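Local coordinates for protein arsenate Reductase (PDB 3T38) that reduces arsenate to arsenite with electrons drawn from thioredoxin, using a low molecular weight tyrosine phosphatase fold, at residues S95-A100 / E195-R200; L67-V72 / E111-G116; S103-S108 / E203-I208; E40-L45 / T53-L58. All coordinates share one frame; numbering follows the deposited sequence.

Interaction 1. Residues S95-A100 / E195-R200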
loop_
_atom_site.group_PDB
_atom_site.type_symbol
_atom_site.label_atom_id
_atom_site.label_comp_id
_atom_site.label_asym_id
_atom_site.label_seq_id
_atom_site.Cartn_x
_atom_site.Cartn_y
_atom_site.Cartn_z
ATOM N N SER A 95 -15.913 8.303 -3.057
ATOM C CA SER A 95 -15.813 6.989 -3.746
ATOM C C SER A 95 -16.703 5.914 -3.129
ATOM O O SER A 95 -17.122 4.978 -3.807
ATOM C CB SER A 95 -14.361 6.490 -3.880
ATOM O OG SER A 95 -13.669 6.433 -2.632
ATOM N N GLN A 96 -16.970 6.035 -1.855
ATOM C CA GLN A 96 -17.833 5.084 -1.156
ATOM C C GLN A 96 -19.296 5.301 -1.503
ATOM O O GLN A 96 -20.044 4.335 -1.667
ATOM C CB GLN A 96 -17.633 5.185 0.369
ATOM C CG GLN A 96 -16.199 4.861 0.836
ATOM C CD GLN A 96 -15.946 3.350 0.963
ATOM O OE1 GLN A 96 -16.761 2.532 0.527
ATOM N NE2 GLN A 96 -14.818 2.970 1.585
ATOM N N ILE A 97 -19.688 6.562 -1.591
ATOM C CA ILE A 97 -20.988 6.967 -2.061
ATOM C C ILE A 97 -21.192 6.487 -3.475
ATOM O O ILE A 97 -22.232 5.860 -3.761
ATOM C CB ILE A 97 -21.144 8.519 -2.060
ATOM C CG1 ILE A 97 -20.968 9.055 -0.643
ATOM C CG2 ILE A 97 -22.519 8.922 -2.706
ATOM C CD1 ILE A 97 -20.820 10.602 -0.590
ATOM N N ALA A 98 -20.225 6.770 -4.360
ATOM C CA ALA A 98 -20.400 6.433 -5.749
ATOM C C ALA A 98 -20.507 4.916 -5.889
ATOM O O ALA A 98 -21.347 4.387 -6.629
ATOM C CB ALA A 98 -19.260 6.951 -6.588
ATOM N N SER A 99 -19.634 4.210 -5.178
ATOM C CA SER A 99 -19.599 2.779 -5.299
ATOM C C SER A 99 -20.898 2.139 -4.819
ATOM O O SER A 99 -21.382 1.172 -5.444
ATOM C CB SER A 99 -18.401 2.202 -4.483
ATOM O OG SER A 99 -18.480 0.771 -4.425
ATOM N N ALA A 100 -21.434 2.632 -3.695
ATOM C CA ALA A 100 -22.631 2.027 -3.110
ATOM C C ALA A 100 -23.876 2.348 -3.935
ATOM O O ALA A 100 -24.781 1.527 -4.019
ATOM C CB ALA A 100 -22.812 2.423 -1.591
ATOM N N GLU A 195 -26.245 13.806 -3.535
ATOM C CA GLU A 195 -27.190 14.137 -4.622
ATOM C C GLU A 195 -26.493 14.347 -5.937
ATOM O O GLU A 195 -26.985 13.903 -6.946
ATOM C CB GLU A 195 -27.961 15.421 -4.344
ATOM C CG GLU A 195 -28.470 15.506 -2.956
ATOM C CD GLU A 195 -29.846 14.897 -2.816
ATOM O OE1 GLU A 195 -30.016 13.727 -3.318
ATOM O OE2 GLU A 195 -30.734 15.598 -2.225
ATOM N N GLU A 196 -25.377 15.075 -5.936
ATOM C CA GLU A 196 -24.670 15.283 -7.195
ATOM C C GLU A 196 -24.099 13.958 -7.718
ATOM O O GLU A 196 -24.204 13.660 -8.888
ATOM C CB GLU A 196 -23.597 16.349 -7.077
ATOM C CG GLU A 196 -22.649 16.313 -8.268
ATOM C CD GLU A 196 -21.689 17.490 -8.301
ATOM O OE1 GLU A 196 -21.392 18.056 -7.206
ATOM O OE2 GLU A 196 -21.229 17.839 -9.429
ATOM N N ILE A 197 -23.539 13.151 -6.837
ATOM C CA ILE A 197 -22.978 11.922 -7.253
ATOM C C ILE A 197 -24.052 10.954 -7.790
ATOM O O ILE A 197 -23.855 10.322 -8.835
ATOM C CB ILE A 197 -22.202 11.290 -6.091
ATOM C CG1 ILE A 197 -20.915 12.109 -5.810
ATOM C CG2 ILE A 197 -21.915 9.766 -6.361
ATOM C CD1 ILE A 197 -20.253 11.663 -4.413
ATOM N N ASP A 198 -25.186 10.859 -7.084
ATOM C CA ASP A 198 -26.321 10.058 -7.528
ATOM C C ASP A 198 -26.755 10.412 -8.959
ATOM O O ASP A 198 -26.867 9.521 -9.808
ATOM C CB ASP A 198 -27.512 10.251 -6.573
ATOM C CG ASP A 198 -28.588 9.158 -6.738
ATOM O OD1 ASP A 198 -28.313 8.045 -7.299
ATOM O OD2 ASP A 198 -29.716 9.398 -6.291
ATOM N N GLY A 199 -27.003 11.693 -9.229
ATOM C CA GLY A 199 -27.225 12.125 -10.602
ATOM C C GLY A 199 -26.210 11.587 -11.618
ATOM O O GLY A 199 -26.598 11.188 -12.729
ATOM N N ARG A 200 -24.920 11.561 -11.253
ATOM C CA ARG A 200 -23.871 11.120 -12.170
ATOM C C ARG A 200 -23.845 9.570 -12.280
ATOM O O ARG A 200 -23.558 9.008 -13.344
ATOM C CB ARG A 200 -22.482 11.637 -11.724
ATOM C CG ARG A 200 -22.234 13.203 -11.963
ATOM C CD ARG A 200 -20.950 13.650 -11.254
ATOM N NE ARG A 200 -20.368 14.918 -11.705
ATOM C CZ ARG A 200 -19.723 15.089 -12.868
ATOM N NH1 ARG A 200 -19.615 14.093 -13.762
ATOM N NH2 ARG A 200 -19.212 16.271 -13.152
#
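Apolar packing joins the two segments, and Ile197 supplies all of it from its side. Its CG2 methyl comes within 3.7 Å of Ala98 CA and 3.9 Å of Ala98 CB, so the small residue lets a branch reach the helix backbone itself. With chi1 near -70°, CG2 of Ile197 stands anti to its own backbone N and reaches both Ala98 and Ile97, while CG1 lies beside that N, anti to the carbonyl carbon, and carries CD1 to Ile97. The CG2 arm meets Ile97 CG2 at 3.8 Å. The CD1 arm lies against Ile97, 3.9 Å from its CG2 and 4.0 Å from its CD1. These two isoleucine chains cross at about a right angle, branch over branch, and all three residues are buried. The CA atoms of Ala98 and Ile197, 6.2 Å apart, agree with this packing. Ala98 also packs on Phe86 of strand 83-88 and on Ile201 further along helix 190-211.

No hydrogen bond crosses the two segments. Asp198 OD2 forms a salt bridge with Arg134, its OD1 probably a hydrogen bond with Tyr105 OH, and Ser95 OG a hydrogen bond with Asn91.

The CX5R motif starts at Cys88 and ends on the first residue of helix 94-106. The contact therefore ties the helix leading out of the phosphatase-type P-loop to the C-terminal helix 190-211, as expected of the low molecular weight tyrosine phosphatase fold.

Interaction 2. Residues L67-V72 / E111-G116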
loop_
_atom_site.group_PDB
_atom_site.type_symbol
_atom_site.label_atom_id
_atom_site.label_comp_id
_atom_site.label_asym_id
_atom_site.label_seq_id
_atom_site.Cartn_x
_atom_site.Cartn_y
_atom_site.Cartn_z
ATOM N N LEU A 67 -7.343 -10.472 -5.071
ATOM C CA LEU A 67 -7.025 -11.670 -5.866
ATOM C C LEU A 67 -8.022 -11.899 -6.975
ATOM O O LEU A 67 -7.627 -12.227 -8.029
ATOM C CB LEU A 67 -6.902 -12.909 -4.984
ATOM C CG LEU A 67 -5.658 -12.903 -4.115
ATOM C CD1 LEU A 67 -5.818 -13.898 -2.912
ATOM C CD2 LEU A 67 -4.430 -13.263 -4.968
ATOM N N HIS A 68 -9.322 -11.675 -6.717
ATOM C CA HIS A 68 -10.364 -11.782 -7.758
ATOM C C HIS A 68 -10.131 -10.738 -8.844
ATOM O O HIS A 68 -10.103 -11.083 -10.008
ATOM C CB HIS A 68 -11.777 -11.674 -7.179
ATOM C CG HIS A 68 -12.867 -11.865 -8.205
ATOM N ND1 HIS A 68 -13.301 -13.113 -8.615
ATOM C CD2 HIS A 68 -13.611 -10.962 -8.901
ATOM C CE1 HIS A 68 -14.246 -12.972 -9.532
ATOM N NE2 HIS A 68 -14.453 -11.677 -9.723
ATOM N N ALA A 69 -9.922 -9.472 -8.459
ATOM C CA ALA A 69 -9.538 -8.461 -9.421
ATOM C C ALA A 69 -8.349 -8.948 -10.277
ATOM O O ALA A 69 -8.432 -8.904 -11.505
ATOM C CB ALA A 69 -9.219 -7.135 -8.759
ATOM N N LEU A 70 -7.293 -9.462 -9.667
ATOM C CA LEU A 70 -6.147 -9.928 -10.453
ATOM C C LEU A 70 -6.462 -11.103 -11.398
ATOM O O LEU A 70 -5.961 -11.149 -12.514
ATOM C CB LEU A 70 -4.978 -10.299 -9.533
ATOM C CG LEU A 70 -3.605 -10.643 -10.149
ATOM C CD1 LEU A 70 -3.058 -9.423 -10.957
ATOM C CD2 LEU A 70 -2.618 -11.038 -9.061
ATOM N N ALA A 71 -7.277 -12.039 -10.929
ATOM C CA ALA A 71 -7.783 -13.150 -11.745
ATOM C C ALA A 71 -8.485 -12.618 -12.999
ATOM O O ALA A 71 -8.322 -13.143 -14.097
ATOM C CB ALA A 71 -8.763 -13.973 -10.905
ATOM N N VAL A 72 -9.280 -11.566 -12.807
ATOM C CA VAL A 72 -10.052 -10.962 -13.900
ATOM C C VAL A 72 -9.087 -10.247 -14.855
ATOM O O VAL A 72 -9.083 -10.498 -16.046
ATOM C CB VAL A 72 -11.147 -10.008 -13.357
ATOM C CG1 VAL A 72 -11.786 -9.179 -14.493
ATOM C CG2 VAL A 72 -12.225 -10.818 -12.641
ATOM N N GLU A 111 -19.364 -5.515 -11.101
ATOM C CA GLU A 111 -18.527 -5.562 -9.930
ATOM C C GLU A 111 -18.002 -4.157 -9.634
ATOM O O GLU A 111 -17.357 -3.573 -10.455
ATOM C CB GLU A 111 -17.384 -6.569 -10.090
ATOM C CG GLU A 111 -17.920 -7.954 -10.437
ATOM C CD GLU A 111 -17.098 -9.079 -9.803
ATOM O OE1 GLU A 111 -16.884 -9.023 -8.561
ATOM O OE2 GLU A 111 -16.664 -9.992 -10.551
ATOM N N VAL A 112 -18.291 -3.610 -8.464
ATOM C CA VAL A 112 -17.893 -2.212 -8.210
ATOM C C VAL A 112 -16.842 -2.199 -7.108
ATOM O O VAL A 112 -17.008 -2.886 -6.123
ATOM C CB VAL A 112 -19.102 -1.339 -7.802
ATOM C CG1 VAL A 112 -18.738 0.205 -7.936
ATOM C CG2 VAL A 112 -20.359 -1.634 -8.701
ATOM N N ARG A 113 -15.793 -1.360 -7.246
ATOM C CA ARG A 113 -14.751 -1.203 -6.244
ATOM C C ARG A 113 -14.505 0.227 -5.946
ATOM O O ARG A 113 -14.787 1.119 -6.776
ATOM C CB ARG A 113 -13.483 -1.794 -6.760
ATOM C CG ARG A 113 -13.710 -3.193 -7.230
ATOM C CD ARG A 113 -12.401 -3.937 -7.403
ATOM N NE ARG A 113 -12.591 -5.385 -7.608
ATOM C CZ ARG A 113 -12.809 -5.970 -8.781
ATOM N NH1 ARG A 113 -12.987 -5.234 -9.879
ATOM N NH2 ARG A 113 -12.902 -7.308 -8.858
ATOM N N SER A 114 -13.972 0.481 -4.752
ATOM C CA SER A 114 -13.442 1.831 -4.472
ATOM C C SER A 114 -12.073 1.832 -3.779
ATOM O O SER A 114 -11.636 0.811 -3.279
ATOM C CB SER A 114 -14.446 2.631 -3.623
ATOM O OG SER A 114 -14.783 1.969 -2.395
ATOM N N ALA A 115 -11.390 2.993 -3.742
ATOM C CA ALA A 115 -10.106 3.043 -3.085
ATOM C C ALA A 115 -9.717 4.473 -2.914
ATOM O O ALA A 115 -10.367 5.353 -3.491
ATOM C CB ALA A 115 -9.007 2.208 -3.894
ATOM N N GLY A 116 -8.671 4.688 -2.108
ATOM C CA GLY A 116 -8.209 6.013 -1.776
ATOM C C GLY A 116 -6.720 6.121 -2.026
ATOM O O GLY A 116 -6.008 5.098 -2.030
#
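Glu111 OE2 takes its main hydrogen bond from His68 NE2, 2.9 Å away, and a weak second one from Gln83 NE2. The N-H of His68 points at the oxygen with moderate bending, 145°. It arrives on the syn side of the carboxylate, a little out of its plane, and the ring and carboxylate planes are turned 46° against each other. His68 reaches the strand because CG is anti to its backbone N (chi1 -176°), which throws the imidazole off helix 55-73.

Arg113, two residues along the same strand, runs nearly straight to its guanidinium. NH2 lies in the ring plane at the His68 edge, 3.7 Å from CD2, while Ala69 CB sits over one face of the guanidinium, 3.8 Å from CZ. The principal polar partner of Arg113 is Gln83 OE1, bonded to NH1.

Helix and strand axes stay 11.6 Å apart, so long polar side chains span the interval between the helical N-terminal region and the edge of the parallel sheet. Glu111 would probably favour a positive charge on His68, whereas Arg113 NH2, 4.7 Å from His68 NE2, would oppose it; the charge on His68 itself is not seen.

Interaction 3. Residues S103-S108 / E203-I208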
loop_
_atom_site.group_PDB
_atom_site.type_symbol
_atom_site.label_atom_id
_atom_site.label_comp_id
_atom_site.label_asym_id
_atom_site.label_seq_id
_atom_site.Cartn_x
_atom_site.Cartn_y
_atom_site.Cartn_z
ATOM N N SER A 103 -23.745 -0.052 -7.038
ATOM C CA SER A 103 -24.154 -1.420 -6.666
ATOM C C SER A 103 -25.633 -1.513 -6.425
ATOM O O SER A 103 -26.259 -2.510 -6.765
ATOM C CB SER A 103 -23.369 -1.965 -5.440
ATOM O OG SER A 103 -21.956 -1.825 -5.682
ATOM N N HIS A 104 -26.182 -0.455 -5.834
ATOM C CA HIS A 104 -27.589 -0.368 -5.485
ATOM C C HIS A 104 -28.493 -0.355 -6.757
ATOM O O HIS A 104 -29.509 -1.070 -6.784
ATOM C CB HIS A 104 -27.794 0.863 -4.606
ATOM C CG HIS A 104 -29.209 1.318 -4.476
ATOM N ND1 HIS A 104 -30.074 0.808 -3.528
ATOM C CD2 HIS A 104 -29.889 2.306 -5.113
ATOM C CE1 HIS A 104 -31.244 1.422 -3.625
ATOM N NE2 HIS A 104 -31.153 2.346 -4.570
ATOM N N TYR A 105 -28.127 0.405 -7.802
ATOM C CA TYR A 105 -28.886 0.343 -9.088
ATOM C C TYR A 105 -28.598 -0.931 -9.825
ATOM O O TYR A 105 -29.465 -1.510 -10.342
ATOM C CB TYR A 105 -28.612 1.575 -9.992
ATOM C CG TYR A 105 -28.963 2.899 -9.294
ATOM C CD1 TYR A 105 -30.207 3.096 -8.787
ATOM C CD2 TYR A 105 -28.045 3.907 -9.138
ATOM C CE1 TYR A 105 -30.553 4.254 -8.134
ATOM C CE2 TYR A 105 -28.362 5.093 -8.429
ATOM C CZ TYR A 105 -29.628 5.257 -7.947
ATOM O OH TYR A 105 -30.059 6.414 -7.265
ATOM N N ALA A 106 -27.359 -1.389 -9.839
ATOM C CA ALA A 106 -26.922 -2.434 -10.799
ATOM C C ALA A 106 -26.944 -3.853 -10.231
ATOM O O ALA A 106 -27.106 -4.800 -10.961
ATOM C CB ALA A 106 -25.487 -2.072 -11.363
ATOM N N GLY A 107 -26.777 -4.003 -8.915
ATOM C CA GLY A 107 -26.714 -5.328 -8.280
ATOM C C GLY A 107 -25.557 -6.144 -8.846
ATOM O O GLY A 107 -24.472 -5.638 -9.017
ATOM N N SER A 108 -25.827 -7.415 -9.152
ATOM C CA SER A 108 -24.908 -8.391 -9.767
ATOM C C SER A 108 -24.432 -8.109 -11.173
ATOM O O SER A 108 -23.515 -8.787 -11.656
ATOM C CB SER A 108 -25.676 -9.711 -9.909
ATOM O OG SER A 108 -25.689 -10.376 -8.686
ATOM N N GLU A 203 -26.549 8.309 -14.782
ATOM C CA GLU A 203 -26.158 8.409 -16.189
ATOM C C GLU A 203 -25.110 7.373 -16.515
ATOM O O GLU A 203 -25.146 6.791 -17.580
ATOM C CB GLU A 203 -25.634 9.795 -16.555
ATOM C CG GLU A 203 -26.678 10.891 -16.428
ATOM C CD GLU A 203 -28.034 10.543 -17.114
ATOM O OE1 GLU A 203 -28.037 10.164 -18.332
ATOM O OE2 GLU A 203 -29.095 10.665 -16.421
ATOM N N LEU A 204 -24.194 7.131 -15.579
ATOM C CA LEU A 204 -23.160 6.180 -15.806
ATOM C C LEU A 204 -23.787 4.788 -15.969
ATOM O O LEU A 204 -23.447 4.110 -16.920
ATOM C CB LEU A 204 -22.119 6.181 -14.685
ATOM C CG LEU A 204 -21.150 4.990 -14.711
ATOM C CD1 LEU A 204 -20.205 5.052 -15.940
ATOM C CD2 LEU A 204 -20.326 4.901 -13.443
ATOM N N TRP A 205 -24.713 4.410 -15.074
ATOM C CA TRP A 205 -25.420 3.124 -15.145
ATOM C C TRP A 205 -26.267 2.967 -16.430
ATOM O O TRP A 205 -26.204 1.934 -17.123
ATOM C CB TRP A 205 -26.254 2.929 -13.868
ATOM C CG TRP A 205 -27.189 1.718 -13.829
ATOM C CD1 TRP A 205 -28.516 1.708 -13.466
ATOM C CD2 TRP A 205 -26.861 0.374 -14.191
ATOM N NE1 TRP A 205 -29.009 0.435 -13.556
ATOM C CE2 TRP A 205 -28.015 -0.402 -14.000
ATOM C CE3 TRP A 205 -25.692 -0.247 -14.674
ATOM C CZ2 TRP A 205 -28.045 -1.786 -14.268
ATOM C CZ3 TRP A 205 -25.708 -1.622 -14.927
ATOM C CH2 TRP A 205 -26.883 -2.379 -14.722
ATOM N N LYS A 206 -27.015 4.006 -16.784
ATOM C CA LYS A 206 -27.692 3.994 -18.079
ATOM C C LYS A 206 -26.674 3.752 -19.171
ATOM O O LYS A 206 -26.863 2.886 -20.023
ATOM C CB LYS A 206 -28.517 5.272 -18.314
ATOM C CG LYS A 206 -29.804 5.396 -17.411
ATOM C CD LYS A 206 -30.352 6.876 -17.308
ATOM C CE LYS A 206 -31.704 6.981 -16.606
ATOM N NZ LYS A 206 -32.870 7.042 -17.606
ATOM N N SER A 207 -25.554 4.466 -19.118
ATOM C CA SER A 207 -24.566 4.327 -20.190
ATOM C C SER A 207 -23.905 2.930 -20.256
ATOM O O SER A 207 -23.756 2.363 -21.343
ATOM C CB SER A 207 -23.557 5.466 -20.145
ATOM O OG SER A 207 -22.388 5.094 -20.806
ATOM N N ILE A 208 -23.540 2.385 -19.097
ATOM C CA ILE A 208 -23.028 1.056 -19.009
ATOM C C ILE A 208 -23.978 0.014 -19.580
ATOM O O ILE A 208 -23.550 -0.801 -20.375
ATOM C CB ILE A 208 -22.675 0.679 -17.522
ATOM C CG1 ILE A 208 -21.554 1.576 -16.981
ATOM C CG2 ILE A 208 -22.393 -0.840 -17.390
ATOM C CD1 ILE A 208 -21.178 1.279 -15.511
#
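A CH-pi contact leads: Ala106 CB stands over one face of the Trp205 indole, 3.6 Å from the centroid of the six-membered ring and 10° off its normal. All six carbons of that ring lie 3.6 to 4.0 Å from Ala106 CB, which places the methyl over the benzo ring as a whole. The backbone of the helix shares the same face, with Ala106 CA 3.7 Å from Trp205 CZ2. Trp205 reaches it with CG anti to the backbone N (chi1 173°), which carries the indole across from helix 190-211 to the end of helix 94-106.

Ordinary apolar packing completes the contact at the pyrrole end. Tyr105 CB approaches Trp205 CD1 obliquely, at 3.5 Å, and NE1 at 3.8 Å. The phenol then leads away from the tryptophan.

Backbone geometry shows where helix 94-106 stops. Gly107 N still donates to Ser103 O, but despite that bond the positive phi of Gly107, 60°, takes the chain out of helical geometry just past Ala106.

No hydrogen bond links the two segments directly. Dispersion and CH-pi attraction over the indole hold them together, and a probable polar link between the two helices is added by Tyr105 OH and Asp198, which lies about two turns before Trp205.

Interaction 4. Residues E40-L45 / T53-L58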
loop_
_atom_site.group_PDB
_atom_site.type_symbol
_atom_site.label_atom_id
_atom_site.label_comp_id
_atom_site.label_asym_id
_atom_site.label_seq_id
_atom_site.Cartn_x
_atom_site.Cartn_y
_atom_site.Cartn_z
ATOM N N GLU A 40 0.542 -8.357 3.084
ATOM C CA GLU A 40 0.700 -7.012 2.586
ATOM C C GLU A 40 -0.601 -6.261 2.712
ATOM O O GLU A 40 -0.621 -5.068 3.054
ATOM C CB GLU A 40 1.248 -6.976 1.152
ATOM C CG GLU A 40 2.655 -7.570 1.052
ATOM C CD GLU A 40 3.723 -6.806 1.900
ATOM O OE1 GLU A 40 3.451 -5.711 2.435
ATOM O OE2 GLU A 40 4.862 -7.304 2.018
ATOM N N SER A 41 -1.718 -6.938 2.437
ATOM C CA SER A 41 -2.994 -6.273 2.639
ATOM C C SER A 41 -3.273 -5.836 4.080
ATOM O O SER A 41 -3.786 -4.725 4.313
ATOM C CB SER A 41 -4.133 -7.152 2.156
ATOM O OG SER A 41 -4.158 -7.094 0.759
ATOM N N TYR A 42 -2.968 -6.736 5.018
ATOM C CA TYR A 42 -3.028 -6.476 6.451
ATOM C C TYR A 42 -2.222 -5.243 6.857
ATOM O O TYR A 42 -2.708 -4.373 7.551
ATOM C CB TYR A 42 -2.464 -7.660 7.170
ATOM C CG TYR A 42 -2.486 -7.489 8.690
ATOM C CD1 TYR A 42 -1.312 -7.218 9.392
ATOM C CD2 TYR A 42 -3.668 -7.640 9.392
ATOM C CE1 TYR A 42 -1.323 -7.080 10.761
ATOM C CE2 TYR A 42 -3.712 -7.493 10.756
ATOM C CZ TYR A 42 -2.534 -7.205 11.443
ATOM O OH TYR A 42 -2.575 -7.056 12.801
ATOM N N VAL A 43 -0.979 -5.205 6.417
ATOM C CA VAL A 43 -0.074 -4.125 6.727
ATOM C C VAL A 43 -0.541 -2.851 6.095
ATOM O O VAL A 43 -0.642 -1.809 6.822
ATOM C CB VAL A 43 1.433 -4.464 6.456
ATOM C CG1 VAL A 43 2.283 -3.183 6.614
ATOM C CG2 VAL A 43 1.916 -5.514 7.466
ATOM N N SER A 44 -0.951 -2.922 4.824
ATOM C CA SER A 44 -1.598 -1.759 4.181
ATOM C C SER A 44 -2.715 -1.138 5.002
ATOM O O SER A 44 -2.783 0.103 5.197
ATOM C CB SER A 44 -2.170 -2.163 2.813
ATOM O OG SER A 44 -1.013 -2.265 1.976
ATOM N N LEU A 45 -3.630 -1.989 5.457
ATOM C CA LEU A 45 -4.757 -1.441 6.227
ATOM C C LEU A 45 -4.305 -0.954 7.569
ATOM O O LEU A 45 -4.834 0.064 8.099
ATOM C CB LEU A 45 -5.883 -2.469 6.332
ATOM C CG LEU A 45 -6.575 -2.747 4.962
ATOM C CD1 LEU A 45 -7.578 -3.888 5.153
ATOM C CD2 LEU A 45 -7.282 -1.520 4.450
ATOM N N THR A 53 -8.692 -5.339 16.679
ATOM C CA THR A 53 -8.926 -6.753 16.774
ATOM C C THR A 53 -9.546 -7.335 15.499
ATOM O O THR A 53 -9.327 -8.510 15.240
ATOM C CB THR A 53 -9.657 -7.079 18.092
ATOM O OG1 THR A 53 -10.772 -7.945 17.858
ATOM C CG2 THR A 53 -10.128 -5.824 18.685
ATOM N N HIS A 54 -10.255 -6.518 14.702
ATOM C CA HIS A 54 -10.830 -6.963 13.404
ATOM C C HIS A 54 -10.023 -6.683 12.121
ATOM O O HIS A 54 -10.547 -6.869 11.039
ATOM C CB HIS A 54 -12.242 -6.410 13.161
ATOM C CG HIS A 54 -13.244 -6.922 14.125
ATOM N ND1 HIS A 54 -13.008 -8.032 14.909
ATOM C CD2 HIS A 54 -14.471 -6.467 14.468
ATOM C CE1 HIS A 54 -14.058 -8.249 15.685
ATOM N NE2 HIS A 54 -14.961 -7.318 15.435
ATOM N N LEU A 55 -8.796 -6.209 12.254
ATOM C CA LEU A 55 -7.970 -5.973 11.110
ATOM C C LEU A 55 -7.774 -7.290 10.306
ATOM O O LEU A 55 -7.840 -7.260 9.104
ATOM C CB LEU A 55 -6.656 -5.355 11.542
ATOM C CG LEU A 55 -5.862 -4.561 10.498
ATOM C CD1 LEU A 55 -6.701 -3.548 9.739
ATOM C CD2 LEU A 55 -4.711 -3.877 11.202
ATOM N N PRO A 56 -7.640 -8.451 10.981
ATOM C CA PRO A 56 -7.475 -9.626 10.140
ATOM C C PRO A 56 -8.645 -9.878 9.207
ATOM O O PRO A 56 -8.428 -10.356 8.111
ATOM C CB PRO A 56 -7.364 -10.762 11.150
ATOM C CG PRO A 56 -6.615 -10.147 12.297
ATOM C CD PRO A 56 -7.172 -8.699 12.360
ATOM N N ILE A 57 -9.859 -9.550 9.632
ATOM C CA ILE A 57 -11.073 -9.824 8.872
ATOM C C ILE A 57 -11.176 -8.905 7.656
ATOM O O ILE A 57 -11.500 -9.376 6.562
ATOM C CB ILE A 57 -12.395 -9.701 9.758
ATOM C CG1 ILE A 57 -12.341 -10.609 10.977
ATOM C CG2 ILE A 57 -13.690 -9.964 8.934
ATOM C CD1 ILE A 57 -13.621 -10.599 11.868
ATOM N N LEU A 58 -10.950 -7.604 7.840
ATOM C CA LEU A 58 -10.946 -6.656 6.743
ATOM C C LEU A 58 -9.793 -6.981 5.775
ATOM O O LEU A 58 -9.905 -6.757 4.550
ATOM C CB LEU A 58 -10.698 -5.226 7.262
ATOM C CG LEU A 58 -11.733 -4.345 8.002
ATOM C CD1 LEU A 58 -11.187 -2.871 7.924
ATOM C CD2 LEU A 58 -13.161 -4.439 7.410
#
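Leu55 is the bump of this interface, and Tyr42 and Leu45, one turn apart on helix 31-49, form the hollow that receives it. Its fork straddles the two walls. On one wall, Leu55 CG sits 3.6 Å from Tyr42 CE2, oblique to the ring, with CD2 of the same leucine 4.0 Å from CZ. On the other, CD1 of Leu55 reaches Leu45 CB at 3.7 Å. The side chains of Tyr42 and Leu55 cross at about a right angle. Tyr42 has CG anti to its backbone N (chi1 -180°), and that swings the ring along the flank of its helix until CE2 lies beside Leu55.

Pro56 closes the ring edge, its CD lying near the ring plane 4.0 Å from Tyr42 CE2. A second contact lies beside the first: Leu45 CD1 rests on the backbone of Leu58, 3.7 Å from its O, and 4.0 Å from Leu58 CB.

Across the two segments no hydrogen bond forms, so these two consecutive helices meet here through apolar packing. Two polar ends on helix 31-49 are engaged elsewhere. Tyr42 OH bonds to His10 on helix 10-24. Glu40 touches the bound dithiane-diol, and its carboxylate has a salt bridge to Arg36 and a hydrogen bond to Asp148 N of the second subunit.

Overall arrangement
Interactions 1 and 3 lie 11 Å apart, centre to centre, on the same pair of helices, and interaction 1 sits on the part of helix 94-106 nearer the CX5R loop, at whose end that helix begins. Strand 111-116 of interaction 2 follows helix 94-106 in a beta-alpha-beta crossover, and Ser95 O touches Ser114 CB at 3.6 Å. Interactions 2 and 4 share helix 55-73 with centres about 17 Å apart, and both reach the second subunit. The bound dithiane-diol touches Glu40 of interaction 4 and lies about 11 Å from the Ala69 side chain of interaction 2. Interaction 2 bridges the helical N-terminal part and the phosphatase-like core. Interactions 3 and 4 are about 30 Å apart, centre to centre.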